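Long-range contacts in hypothetical protein TT1662 (Thermus thermophilus, PDB 1UFO), which is an alpha/beta-hydrolase-fold protein whose substrate is not known, probably a serine hydrolase: residues A[76-81]-A[143-148]; A[58-63]-A[82-87]; A[22-27]-A[230-235]; A[107-112]-A[127-132]; A[168-173]-A[200-205]. All blocks are in the same frame, centred on the assembly; numbering follows the deposited sequence.

Interaction 1: residues A[76-81]-A[143-148]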
# COMPACT_ATOMS: atom_id res chain seq x y z
N ARG A 76 -34.13 -14.44 -0.59
CA ARG A 76 -34.08 -13.00 -0.86
C ARG A 76 -32.84 -12.36 -0.19
O ARG A 76 -32.78 -11.12 0.01
CB ARG A 76 -35.32 -12.31 -0.31
CG ARG A 76 -36.67 -12.83 -0.91
CD ARG A 76 -36.72 -12.44 -2.36
NE ARG A 76 -37.93 -12.92 -3.05
CZ ARG A 76 -38.82 -12.12 -3.63
NH1 ARG A 76 -38.65 -10.81 -3.60
NH2 ARG A 76 -39.92 -12.63 -4.21
N TYR A 77 -31.87 -13.17 0.14
CA TYR A 77 -30.65 -12.64 0.78
C TYR A 77 -29.98 -11.50 0.04
O TYR A 77 -29.81 -10.40 0.60
CB TYR A 77 -29.64 -13.76 0.95
CG TYR A 77 -28.30 -13.30 1.52
CD1 TYR A 77 -28.22 -12.76 2.80
CD2 TYR A 77 -27.12 -13.55 0.82
CE1 TYR A 77 -26.94 -12.49 3.38
CE2 TYR A 77 -25.86 -13.30 1.37
CZ TYR A 77 -25.79 -12.77 2.66
OH TYR A 77 -24.55 -12.53 3.24
N VAL A 78 -29.66 -11.74 -1.22
CA VAL A 78 -28.93 -10.76 -2.01
C VAL A 78 -29.77 -9.51 -2.16
O VAL A 78 -29.24 -8.36 -2.02
CB VAL A 78 -28.54 -11.34 -3.38
CG1 VAL A 78 -28.01 -10.24 -4.28
CG2 VAL A 78 -27.49 -12.44 -3.22
N GLU A 79 -31.07 -9.71 -2.48
CA GLU A 79 -31.96 -8.57 -2.61
C GLU A 79 -31.91 -7.70 -1.34
O GLU A 79 -31.83 -6.47 -1.41
CB GLU A 79 -33.38 -9.09 -2.80
CG GLU A 79 -34.40 -8.03 -2.99
CD GLU A 79 -35.76 -8.62 -3.30
OE1 GLU A 79 -36.17 -8.41 -4.41
OE2 GLU A 79 -36.37 -9.25 -2.42
N GLU A 80 -32.03 -8.36 -0.20
CA GLU A 80 -32.05 -7.63 1.07
C GLU A 80 -30.69 -6.98 1.41
O GLU A 80 -30.62 -5.84 1.96
CB GLU A 80 -32.51 -8.59 2.18
CG GLU A 80 -34.04 -8.81 1.98
CD GLU A 80 -34.67 -9.77 2.99
OE1 GLU A 80 -35.82 -10.21 2.67
OE2 GLU A 80 -34.05 -10.08 4.04
N VAL A 81 -29.62 -7.65 1.02
CA VAL A 81 -28.27 -7.09 1.29
C VAL A 81 -28.12 -5.81 0.48
O VAL A 81 -27.68 -4.77 1.03
CB VAL A 81 -27.19 -8.12 0.88
CG1 VAL A 81 -25.80 -7.43 0.75
CG2 VAL A 81 -27.09 -9.21 1.92
N LYS A 143 -21.35 -11.97 -6.88
CA LYS A 143 -21.86 -12.89 -7.88
C LYS A 143 -23.18 -13.42 -7.34
O LYS A 143 -23.25 -13.84 -6.20
CB LYS A 143 -20.82 -13.99 -8.06
CG LYS A 143 -19.43 -13.34 -7.97
CD LYS A 143 -18.29 -14.10 -8.64
CE LYS A 143 -16.94 -13.81 -7.89
NZ LYS A 143 -16.98 -14.36 -6.53
N LEU A 144 -24.21 -13.48 -8.19
CA LEU A 144 -25.54 -13.91 -7.77
C LEU A 144 -25.62 -15.41 -7.57
O LEU A 144 -25.54 -16.15 -8.53
CB LEU A 144 -26.58 -13.46 -8.80
CG LEU A 144 -27.97 -13.40 -8.19
CD1 LEU A 144 -28.09 -12.23 -7.27
CD2 LEU A 144 -29.03 -13.28 -9.33
N PRO A 145 -25.78 -15.87 -6.33
CA PRO A 145 -25.84 -17.34 -6.08
C PRO A 145 -27.10 -17.92 -6.66
O PRO A 145 -28.10 -17.25 -6.75
CB PRO A 145 -25.85 -17.46 -4.57
CG PRO A 145 -25.47 -16.00 -4.03
CD PRO A 145 -26.00 -15.11 -5.10
N GLN A 146 -27.06 -19.21 -6.99
CA GLN A 146 -28.20 -19.94 -7.51
C GLN A 146 -29.27 -19.99 -6.43
O GLN A 146 -28.99 -20.20 -5.22
CB GLN A 146 -27.76 -21.36 -7.86
CG GLN A 146 -28.67 -22.08 -8.79
CD GLN A 146 -28.70 -21.37 -10.13
OE1 GLN A 146 -27.66 -20.90 -10.63
NE2 GLN A 146 -29.88 -21.27 -10.72
N GLY A 147 -30.49 -19.73 -6.86
CA GLY A 147 -31.61 -19.77 -5.97
C GLY A 147 -32.04 -18.40 -5.46
O GLY A 147 -33.07 -18.28 -4.80
N GLN A 148 -31.20 -17.38 -5.67
CA GLN A 148 -31.59 -16.04 -5.23
C GLN A 148 -32.58 -15.46 -6.19
O GLN A 148 -32.43 -15.58 -7.40
CB GLN A 148 -30.39 -15.09 -5.17
CG GLN A 148 -29.45 -15.51 -4.08
CD GLN A 148 -30.08 -15.40 -2.69
OE1 GLN A 148 -30.43 -14.33 -2.29
NE2 GLN A 148 -30.22 -16.52 -1.98
O HOH W 1 -31.94 -12.23 -3.35

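Interaction 2: residues A[58-63]-A[82-87]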
# COMPACT_ATOMS: atom_id res chain seq x y z
N ASP A 58 -24.77 3.14 12.19
CA ASP A 58 -25.22 1.81 11.83
C ASP A 58 -26.05 1.81 10.54
O ASP A 58 -26.89 2.68 10.32
CB ASP A 58 -26.12 1.24 12.95
CG ASP A 58 -25.35 0.89 14.19
OD1 ASP A 58 -25.90 1.09 15.32
OD2 ASP A 58 -24.21 0.42 14.07
N ALA A 59 -25.82 0.80 9.71
CA ALA A 59 -26.59 0.68 8.47
C ALA A 59 -27.99 0.17 8.79
O ALA A 59 -28.23 -0.34 9.87
CB ALA A 59 -25.88 -0.35 7.55
N PRO A 60 -28.88 0.33 7.85
CA PRO A 60 -30.24 -0.19 8.12
C PRO A 60 -30.12 -1.65 8.51
O PRO A 60 -29.30 -2.42 7.97
CB PRO A 60 -30.94 -0.03 6.78
CG PRO A 60 -30.29 1.13 6.16
CD PRO A 60 -28.78 0.99 6.54
N ARG A 61 -30.95 -2.08 9.47
CA ARG A 61 -31.00 -3.43 9.97
C ARG A 61 -29.80 -3.94 10.79
O ARG A 61 -29.74 -5.11 11.17
CB ARG A 61 -31.22 -4.44 8.83
CG ARG A 61 -32.47 -4.24 8.11
CD ARG A 61 -32.68 -5.32 7.05
NE ARG A 61 -32.82 -6.68 7.56
CZ ARG A 61 -33.23 -7.67 6.77
NH1 ARG A 61 -33.48 -7.37 5.50
NH2 ARG A 61 -33.42 -8.91 7.23
N HIS A 62 -28.85 -3.06 11.12
CA HIS A 62 -27.68 -3.43 11.83
C HIS A 62 -27.51 -2.63 13.14
O HIS A 62 -28.11 -1.57 13.32
CB HIS A 62 -26.45 -3.08 10.94
CG HIS A 62 -26.27 -4.02 9.79
ND1 HIS A 62 -27.10 -4.03 8.69
CD2 HIS A 62 -25.36 -5.01 9.61
CE1 HIS A 62 -26.71 -5.01 7.88
NE2 HIS A 62 -25.66 -5.61 8.41
N GLY A 63 -26.71 -3.19 14.02
CA GLY A 63 -26.34 -2.51 15.24
C GLY A 63 -27.54 -2.22 16.15
O GLY A 63 -28.30 -3.14 16.58
N TYR A 82 -28.50 -5.80 -0.80
CA TYR A 82 -28.29 -4.56 -1.54
C TYR A 82 -29.31 -3.46 -1.29
O TYR A 82 -29.05 -2.26 -1.55
CB TYR A 82 -28.08 -4.83 -3.03
CG TYR A 82 -26.74 -5.50 -3.24
CD1 TYR A 82 -26.64 -6.84 -3.56
CD2 TYR A 82 -25.57 -4.79 -2.99
CE1 TYR A 82 -25.42 -7.47 -3.64
CE2 TYR A 82 -24.30 -5.43 -3.03
CZ TYR A 82 -24.24 -6.78 -3.35
OH TYR A 82 -23.01 -7.40 -3.20
N ARG A 83 -30.47 -3.84 -0.73
CA ARG A 83 -31.41 -2.79 -0.30
C ARG A 83 -30.80 -2.12 0.97
O ARG A 83 -30.85 -0.88 1.12
CB ARG A 83 -32.77 -3.44 -0.04
CG ARG A 83 -33.78 -2.50 0.66
CD ARG A 83 -33.85 -1.09 -0.01
NE ARG A 83 -34.14 -1.13 -1.44
CZ ARG A 83 -34.07 -0.08 -2.26
NH1 ARG A 83 -34.37 -0.19 -3.56
NH2 ARG A 83 -33.72 1.15 -1.81
N VAL A 84 -30.21 -2.91 1.87
CA VAL A 84 -29.45 -2.29 3.03
C VAL A 84 -28.35 -1.35 2.42
O VAL A 84 -28.22 -0.20 2.87
CB VAL A 84 -28.70 -3.33 3.84
CG1 VAL A 84 -27.68 -2.63 4.85
CG2 VAL A 84 -29.72 -4.17 4.72
N ALA A 85 -27.61 -1.78 1.39
CA ALA A 85 -26.56 -0.92 0.79
C ALA A 85 -27.10 0.37 0.20
O ALA A 85 -26.52 1.44 0.40
CB ALA A 85 -25.84 -1.69 -0.31
N LEU A 86 -28.23 0.28 -0.50
CA LEU A 86 -28.81 1.50 -1.08
C LEU A 86 -29.28 2.49 0.03
O LEU A 86 -29.17 3.71 -0.17
CB LEU A 86 -29.99 1.08 -2.01
CG LEU A 86 -29.47 0.49 -3.34
CD1 LEU A 86 -30.67 -0.20 -3.97
CD2 LEU A 86 -28.92 1.58 -4.26
N GLY A 87 -29.82 1.96 1.11
CA GLY A 87 -30.30 2.78 2.22
C GLY A 87 -29.09 3.42 2.89
O GLY A 87 -29.05 4.62 3.22

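Interaction 3: residues A[22-27]-A[230-235]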
# COMPACT_ATOMS: atom_id res chain seq x y z
N ALA A 22 -7.49 17.86 18.27
CA ALA A 22 -7.07 18.73 17.18
C ALA A 22 -7.42 18.05 15.84
O ALA A 22 -6.54 17.49 15.20
CB ALA A 22 -5.55 19.01 17.19
N PRO A 23 -8.68 18.14 15.44
CA PRO A 23 -9.06 17.49 14.14
C PRO A 23 -8.57 18.19 12.92
O PRO A 23 -8.70 19.42 12.76
CB PRO A 23 -10.59 17.47 14.14
CG PRO A 23 -11.01 17.74 15.61
CD PRO A 23 -9.86 18.65 16.15
N LYS A 24 -7.94 17.44 12.03
CA LYS A 24 -7.42 18.04 10.78
C LYS A 24 -8.24 17.55 9.55
O LYS A 24 -8.12 18.14 8.49
CB LYS A 24 -5.93 17.70 10.55
CG LYS A 24 -5.66 16.21 10.32
CD LYS A 24 -4.17 15.91 10.24
CE LYS A 24 -3.92 14.39 9.96
NZ LYS A 24 -2.42 14.21 9.82
N ALA A 25 -9.03 16.51 9.74
CA ALA A 25 -9.86 15.96 8.62
C ALA A 25 -10.97 15.11 9.17
O ALA A 25 -10.91 14.68 10.35
CB ALA A 25 -8.97 15.05 7.73
N LEU A 26 -11.99 14.80 8.35
CA LEU A 26 -13.09 13.90 8.79
C LEU A 26 -12.93 12.58 8.06
O LEU A 26 -12.54 12.58 6.91
CB LEU A 26 -14.47 14.49 8.33
CG LEU A 26 -14.92 15.74 9.07
CD1 LEU A 26 -15.88 16.58 8.15
CD2 LEU A 26 -15.59 15.26 10.37
N LEU A 27 -13.25 11.48 8.72
CA LEU A 27 -13.29 10.19 8.01
C LEU A 27 -14.63 9.58 8.39
O LEU A 27 -14.88 9.25 9.54
CB LEU A 27 -12.16 9.24 8.46
CG LEU A 27 -12.14 7.87 7.80
CD1 LEU A 27 -12.05 8.05 6.25
CD2 LEU A 27 -11.03 7.00 8.30
N PHE A 230 -2.24 6.69 3.00
CA PHE A 230 -2.89 7.14 1.78
C PHE A 230 -3.71 8.39 2.04
O PHE A 230 -3.62 9.32 1.26
CB PHE A 230 -3.76 5.99 1.26
CG PHE A 230 -4.37 6.25 -0.11
CD1 PHE A 230 -3.65 5.93 -1.29
CD2 PHE A 230 -5.68 6.73 -0.24
CE1 PHE A 230 -4.23 6.08 -2.53
CE2 PHE A 230 -6.27 6.88 -1.53
CZ PHE A 230 -5.53 6.55 -2.70
N LEU A 231 -4.48 8.36 3.14
CA LEU A 231 -5.29 9.57 3.52
C LEU A 231 -4.37 10.75 3.84
O LEU A 231 -4.65 11.85 3.36
CB LEU A 231 -6.12 9.31 4.75
CG LEU A 231 -7.22 8.24 4.56
CD1 LEU A 231 -8.09 8.18 5.83
CD2 LEU A 231 -8.03 8.50 3.29
N GLU A 232 -3.30 10.55 4.58
CA GLU A 232 -2.46 11.72 4.89
C GLU A 232 -1.81 12.27 3.63
O GLU A 232 -1.70 13.50 3.50
CB GLU A 232 -1.43 11.45 5.93
CG GLU A 232 -2.08 11.14 7.27
CD GLU A 232 -1.08 11.11 8.39
OE1 GLU A 232 -1.30 11.83 9.38
OE2 GLU A 232 -0.08 10.36 8.35
N HIS A 233 -1.39 11.38 2.69
CA HIS A 233 -0.78 11.88 1.45
C HIS A 233 -1.77 12.80 0.72
O HIS A 233 -1.41 13.90 0.29
CB HIS A 233 -0.45 10.67 0.55
CG HIS A 233 0.15 11.10 -0.75
ND1 HIS A 233 1.44 11.57 -0.84
CD2 HIS A 233 -0.40 11.24 -1.98
CE1 HIS A 233 1.65 11.99 -2.08
NE2 HIS A 233 0.54 11.81 -2.79
N TRP A 234 -3.03 12.36 0.58
CA TRP A 234 -3.98 13.18 -0.16
C TRP A 234 -4.45 14.42 0.64
O TRP A 234 -4.76 15.42 0.06
CB TRP A 234 -5.19 12.34 -0.67
CG TRP A 234 -4.71 11.42 -1.76
CD1 TRP A 234 -4.54 10.01 -1.72
CD2 TRP A 234 -4.19 11.84 -3.02
NE1 TRP A 234 -3.92 9.63 -2.88
CE2 TRP A 234 -3.69 10.70 -3.69
CE3 TRP A 234 -4.08 13.09 -3.65
CZ2 TRP A 234 -3.08 10.78 -4.97
CZ3 TRP A 234 -3.51 13.18 -4.90
CH2 TRP A 234 -3.01 12.03 -5.56
N LEU A 235 -4.45 14.33 1.98
CA LEU A 235 -4.82 15.50 2.78
C LEU A 235 -3.77 16.61 2.62
O LEU A 235 -4.09 17.81 2.64
CB LEU A 235 -4.86 15.11 4.25
CG LEU A 235 -5.22 16.20 5.30
CD1 LEU A 235 -6.54 16.79 4.95
CD2 LEU A 235 -5.25 15.52 6.67

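Interaction 4: residues A[107-112]-A[127-132]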
# COMPACT_ATOMS: atom_id res chain seq x y z
N LEU A 107 -13.08 15.93 3.90
CA LEU A 107 -13.76 14.69 4.26
C LEU A 107 -13.31 13.54 3.38
O LEU A 107 -13.21 13.68 2.13
CB LEU A 107 -15.29 14.84 4.16
CG LEU A 107 -16.06 13.57 4.69
CD1 LEU A 107 -17.32 13.85 5.47
CD2 LEU A 107 -16.35 12.75 3.40
N PHE A 108 -13.04 12.43 4.06
CA PHE A 108 -12.64 11.18 3.40
C PHE A 108 -13.63 10.12 3.75
O PHE A 108 -14.35 10.23 4.76
CB PHE A 108 -11.28 10.73 3.92
CG PHE A 108 -10.19 11.66 3.60
CD1 PHE A 108 -9.85 12.71 4.46
CD2 PHE A 108 -9.47 11.47 2.44
CE1 PHE A 108 -8.77 13.58 4.13
CE2 PHE A 108 -8.39 12.32 2.09
CZ PHE A 108 -8.02 13.37 2.92
N LEU A 109 -13.73 9.10 2.90
CA LEU A 109 -14.61 7.95 3.24
C LEU A 109 -13.78 6.67 3.42
O LEU A 109 -12.74 6.49 2.73
CB LEU A 109 -15.55 7.64 2.09
CG LEU A 109 -16.50 8.68 1.61
CD1 LEU A 109 -17.34 8.00 0.41
CD2 LEU A 109 -17.49 9.06 2.76
N ALA A 110 -14.24 5.78 4.30
CA ALA A 110 -13.62 4.44 4.41
C ALA A 110 -14.79 3.50 4.45
O ALA A 110 -15.81 3.80 5.08
CB ALA A 110 -12.78 4.31 5.65
N GLY A 111 -14.73 2.38 3.71
CA GLY A 111 -15.81 1.41 3.81
C GLY A 111 -15.19 0.03 3.94
O GLY A 111 -14.14 -0.20 3.31
N GLY A 112 -15.81 -0.88 4.70
CA GLY A 112 -15.32 -2.26 4.80
C GLY A 112 -16.35 -3.22 4.25
O GLY A 112 -17.50 -3.18 4.64
N PHE A 127 -20.67 11.82 -5.59
CA PHE A 127 -20.23 12.38 -4.29
C PHE A 127 -18.69 12.52 -4.41
O PHE A 127 -18.03 11.60 -4.89
CB PHE A 127 -20.62 11.42 -3.15
CG PHE A 127 -20.19 11.93 -1.82
CD1 PHE A 127 -20.70 13.15 -1.35
CD2 PHE A 127 -19.27 11.26 -1.10
CE1 PHE A 127 -20.27 13.69 -0.14
CE2 PHE A 127 -18.83 11.81 0.14
CZ PHE A 127 -19.35 13.04 0.58
N ARG A 128 -18.12 13.67 -3.98
CA ARG A 128 -16.72 13.95 -4.20
C ARG A 128 -15.91 14.24 -2.93
O ARG A 128 -15.58 15.42 -2.64
CB ARG A 128 -16.60 15.12 -5.18
CG ARG A 128 -17.19 14.84 -6.56
CD ARG A 128 -16.29 13.93 -7.43
NE ARG A 128 -16.92 13.51 -8.68
CZ ARG A 128 -17.03 14.22 -9.80
NH1 ARG A 128 -17.67 13.68 -10.84
NH2 ARG A 128 -16.47 15.45 -9.90
N PRO A 129 -15.59 13.20 -2.14
CA PRO A 129 -14.79 13.36 -0.93
C PRO A 129 -13.33 13.57 -1.40
O PRO A 129 -13.01 13.46 -2.60
CB PRO A 129 -14.96 12.06 -0.18
CG PRO A 129 -15.09 11.01 -1.34
CD PRO A 129 -15.86 11.77 -2.45
N ARG A 130 -12.43 13.84 -0.46
CA ARG A 130 -11.05 14.05 -0.79
C ARG A 130 -10.32 12.74 -1.10
O ARG A 130 -9.23 12.78 -1.66
CB ARG A 130 -10.35 14.79 0.36
CG ARG A 130 -10.78 16.26 0.34
CD ARG A 130 -9.95 17.03 -0.80
NE ARG A 130 -8.53 17.02 -0.43
CZ ARG A 130 -7.95 17.93 0.36
NH1 ARG A 130 -6.64 17.81 0.64
NH2 ARG A 130 -8.66 18.98 0.83
N GLY A 131 -10.87 11.60 -0.65
CA GLY A 131 -10.19 10.33 -0.93
C GLY A 131 -11.04 9.25 -0.31
O GLY A 131 -11.89 9.52 0.56
N VAL A 132 -10.85 8.02 -0.78
CA VAL A 132 -11.68 6.90 -0.27
C VAL A 132 -10.82 5.68 -0.03
O VAL A 132 -9.93 5.40 -0.88
CB VAL A 132 -12.70 6.50 -1.40
CG1 VAL A 132 -13.49 5.24 -0.97
CG2 VAL A 132 -13.73 7.66 -1.63

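Interaction 5: residues A[168-173]-A[200-205]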
# COMPACT_ATOMS: atom_id res chain seq x y z
N GLU A 168 -16.44 7.24 -15.19
CA GLU A 168 -16.41 8.61 -15.60
C GLU A 168 -17.13 9.53 -14.58
O GLU A 168 -16.86 10.74 -14.56
CB GLU A 168 -17.02 8.70 -16.99
CG GLU A 168 -18.51 8.45 -17.09
CD GLU A 168 -18.94 7.00 -16.96
OE1 GLU A 168 -18.13 6.04 -17.12
OE2 GLU A 168 -20.17 6.82 -16.71
N ALA A 169 -17.97 9.00 -13.70
CA ALA A 169 -18.67 9.84 -12.72
C ALA A 169 -17.84 10.00 -11.42
O ALA A 169 -18.17 10.83 -10.58
CB ALA A 169 -20.07 9.20 -12.36
N TYR A 170 -16.76 9.21 -11.31
CA TYR A 170 -15.90 9.23 -10.08
C TYR A 170 -15.02 10.46 -9.94
O TYR A 170 -14.46 10.70 -8.86
CB TYR A 170 -14.98 8.00 -10.04
CG TYR A 170 -15.66 6.67 -9.63
CD1 TYR A 170 -15.02 5.82 -8.69
CD2 TYR A 170 -16.88 6.23 -10.18
CE1 TYR A 170 -15.58 4.59 -8.30
CE2 TYR A 170 -17.44 4.98 -9.80
CZ TYR A 170 -16.78 4.18 -8.88
OH TYR A 170 -17.30 2.99 -8.58
N GLY A 171 -14.89 11.25 -11.03
CA GLY A 171 -14.12 12.47 -10.95
C GLY A 171 -12.66 12.35 -10.50
O GLY A 171 -12.10 13.31 -9.93
N GLY A 172 -12.10 11.18 -10.72
CA GLY A 172 -10.72 10.94 -10.36
C GLY A 172 -10.48 11.02 -8.86
O GLY A 172 -9.34 11.21 -8.46
N VAL A 173 -11.51 10.84 -8.04
CA VAL A 173 -11.31 10.91 -6.58
C VAL A 173 -10.29 9.81 -6.15
O VAL A 173 -10.43 8.64 -6.50
CB VAL A 173 -12.63 10.61 -5.85
CG1 VAL A 173 -12.37 10.36 -4.35
CG2 VAL A 173 -13.60 11.81 -6.10
N PRO A 200 -9.39 3.13 -16.99
CA PRO A 200 -9.43 4.10 -18.10
C PRO A 200 -9.94 5.47 -17.67
O PRO A 200 -9.70 6.46 -18.36
CB PRO A 200 -10.36 3.45 -19.10
CG PRO A 200 -10.40 1.95 -18.70
CD PRO A 200 -10.29 1.98 -17.25
N HIS A 201 -10.64 5.51 -16.54
CA HIS A 201 -11.19 6.75 -16.01
C HIS A 201 -10.34 7.46 -14.94
O HIS A 201 -10.76 8.47 -14.36
CB HIS A 201 -12.59 6.44 -15.43
CG HIS A 201 -13.52 5.85 -16.44
ND1 HIS A 201 -14.04 6.59 -17.48
CD2 HIS A 201 -14.02 4.60 -16.58
CE1 HIS A 201 -14.82 5.82 -18.22
NE2 HIS A 201 -14.83 4.60 -17.70
N TYR A 202 -9.17 6.92 -14.67
CA TYR A 202 -8.20 7.46 -13.72
C TYR A 202 -6.85 7.63 -14.49
O TYR A 202 -5.79 7.08 -14.12
CB TYR A 202 -8.05 6.51 -12.55
CG TYR A 202 -9.10 6.75 -11.48
CD1 TYR A 202 -10.41 6.28 -11.60
CD2 TYR A 202 -8.76 7.46 -10.36
CE1 TYR A 202 -11.36 6.54 -10.57
CE2 TYR A 202 -9.64 7.71 -9.36
CZ TYR A 202 -10.96 7.23 -9.47
OH TYR A 202 -11.85 7.37 -8.42
N PRO A 203 -6.89 8.41 -15.59
CA PRO A 203 -5.70 8.69 -16.42
C PRO A 203 -4.60 9.49 -15.72
O PRO A 203 -3.48 9.63 -16.27
CB PRO A 203 -6.29 9.48 -17.62
CG PRO A 203 -7.42 10.23 -16.98
CD PRO A 203 -8.07 9.11 -16.13
N GLU A 204 -4.89 10.01 -14.51
CA GLU A 204 -3.89 10.80 -13.84
C GLU A 204 -3.50 10.10 -12.55
O GLU A 204 -2.97 10.69 -11.62
CB GLU A 204 -4.43 12.24 -13.59
CG GLU A 204 -4.66 12.95 -15.01
CD GLU A 204 -4.65 14.46 -14.97
OE1 GLU A 204 -3.79 14.98 -14.25
OE2 GLU A 204 -5.52 15.09 -15.65
N GLY A 205 -3.69 8.79 -12.55
CA GLY A 205 -3.34 8.10 -11.31
C GLY A 205 -4.36 8.34 -10.16
O GLY A 205 -5.58 8.62 -10.34
O HOH W 2 -12.85 9.28 -12.76

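Interaction 1: residues A[76-81]-A[143-148]
Val-78 meets three side chains of the loop 143-148. Gln-148 crosses it obliquely and brings OE1 to the backbone: Val-78 N donates to Gln-148 OE1 at 2.9 Å in an almost straight bond (175°), the N-H standing 31° out of the amide plane. The bend at chi2 of Gln-148 (-65°) turns CD toward the helix start. Water 1 accepts from Glu-79 N and lies 2.8 Å from Gln-148 OE1, a probable bridge between the amide and the first helical turn. The methyls of Val-78 divide the apolar work. CG2 points tip to tip at the Pro-145 ring, 3.6 Å from its CD, while CG1, anti to the backbone N, lies 3.6 Å from Leu-144 CD1. A type II turn runs from Pro-145 to Gln-148, with Leu-144 just ahead of it. Arg-76, at the N-cap position, pairs with Glu-79 and with Glu-151. The contact fastens the start of helix 77-103 to the surface loop before helix 153-160, whose Tyr-159 also packs on Val-78 and Leu-144.

Interaction 2: residues A[58-63]-A[82-87]
Val-84 of helix 77-103 packs against a type II beta turn, Ala-59 to His-62, in the loop that follows strand 52-56 of the alpha/beta-hydrolase sheet. No hydrogen bond links the two segments; they meet by van der Waals packing, with both methyls of Val-84 set into the turn. CG1, anti to the backbone N (chi1 168°), does most of the touching. Val-84 CG1 lies 4.0 Å from Ala-59 CB. The distance from Val-84 CG1 to the carbonyl oxygen Pro-60 O is 3.5 Å. Val-84 CG1 also comes within 4.0 Å of His-62 CE1, where the imidazole and the valine cross at about a right angle. Val-84 CG2 lies 3.9 Å from Arg-61 CD. One turn further on, Gly-87 offers bare backbone to the Pro-60 ring, whose CG is 4.2 Å from Gly-87 C.

The polar bonds run inside the loop or to its surroundings. Arg-61 gives its NE to Pro-68 O, while His-62 NE2 is hydrogen-bonded to Gln-34 N. The turn itself is closed by His-62 N to Ala-59 O. Its imidazole adds a second internal bond, His-62 ND1 donating to Pro-60 O at 2.8 Å with the acceptor in the ring plane and the donor tilted 35° from the carbonyl plane.

Interaction 3: residues A[22-27]-A[230-235]
Lys-24 stretches over Leu-235 to bring its ammonium group to Glu-232. Its chi1 of 65° puts CG between the backbone N and the carbonyl carbon, the crowded position, and from there the chain runs extended to NZ. On the way CG, CD and CE all pass Leu-235 CD2, with CG and CE both 3.7 Å from that methyl. At the tip, Lys-24 NZ forms a salt bridge with Glu-232 OE1 at 2.7 Å, the two side chains crossing at about a right angle; the exact place of OE1 is less certain.

Leu-235 has CG anti to its backbone N (chi1 179°), and its CD2 also rests 3.9 Å from Ala-25 CB. One helical turn back, Leu-231 CD1 meets the forked end of Leu-27, 4.0 Å from both CD1 and CD2. Phe-108 of the adjoining strand touches Ala-25, Leu-27, Leu-231 and Leu-235, completing the hydrophobic layer between strand 25-30 and helix 221-236.

Glu-232 OE2 has its own salt bridge, to Arg-50, besides a long, weak ion pair with Arg-225 of the second subunit. A buried carboxylate flanked by that much positive charge is likely to stay ionised. The apolar packing gives way to the Lys-24 to Glu-232 ion pair.

Interaction 4: residues A[107-112]-A[127-132]
Leu-109 and Val-132 form a parallel beta bridge in the buried part of the contact. Leu-109 N donates to Gly-131 O at 3.0 Å, and Arg-130 N to Leu-107 O at 2.7 Å. On the face of the sheet that carries Leu-109 and Val-132, the side chains interlock: Leu-109 CG sits 4.0 Å from Pro-129 CG, and its CD2 lies 4.0 Å from Phe-127 CE2. Leu-107 CD2 comes to the edge of the Phe-127 ring, 4.1 Å from CZ, and touches Pro-129 CB. On the other face Phe-108 turns its ring against the backbone of 130-131. With CG anti to its carbonyl carbon (chi1 -64°), it takes Arg-130 CB over one ring face in a CH-pi contact, 3.9 Å from the centroid, with CD2 3.4 Å from Gly-131 N.

The looser side lies beyond that CB. Arg-130, partly exposed, bends at chi2 and chi3 and leads its guanidinium away from the strand, where NH1 bonds to Trp-234 O. Strand 107-112, helix 114-124 and strand 132-135 form a beta-alpha-beta crossover; the first strand contributes Gly-111 to a probable nucleophile elbow at the turn into the helix, a hallmark of the alpha/beta-hydrolase fold.

Interaction 5: residues A[168-173]-A[200-205]
Two beta turns, each in a loop leading into a parallel strand of the alpha/beta-hydrolase sheet, come together here: a type I' turn, Tyr-170 to Val-173, ahead of strand 175-180, and a type I turn, Tyr-202 to Gly-205, ahead of strand 207-212. Tyr-202 is the main bridge. One face of its ring lies under the backbone of Gly-172, whose CA stands 4.0 Å from the centroid and 29° off the ring normal, a CH-pi contact. Glycine at 171 and 172 suits the positive phi of both positions. The phenol oxygen of Tyr-202 also reaches the edge of the Tyr-170 ring, 3.5 Å from CD1, with the two tyrosine side chains crossing at about a right angle; Tyr-170 OH is itself hydrogen-bonded to His-120 on helix 114-124.

Toward the surface, Glu-168 and His-201 lie side by side, pointing the same way. The imidazole turns one face to Glu-168 N, and Glu-168 OE1 comes within 3.5 Å of His-201 CE1, the carboxylate and ring planes 66° apart. Water 2 links the segments, accepting from Gly-172 N and donating to His-201 O. Deeper in, Tyr-202 OH donates to Val-173 O at 2.7 Å, in the carbonyl plane and on a lone pair of the oxygen.

How the interactions relate
Interactions 1 and 2 share helix 77-103 and are joined by a salt bridge, Glu-80 OE2 to Arg-61 NH1 at 3.1 Å. Interactions 3 and 4 meet through neighbouring strands 25-30 and 107-112, with Leu-26 O probably hydrogen-bonded to Phe-108 N at 2.9 Å; their centres lie about 11 Å apart. Interaction 5 touches interaction 4 where Arg-128 NH1 reaches Ala-169 O, probably a hydrogen bond. Interactions 1 and 3 are far apart, about 37 Å between centres, on opposite sides of the chain's centre. A probable Ser-His-Asp triad has its nucleophile just after strand 107-112 of interaction 4, and Ala-59 of interaction 2 lies near that elbow without touching it.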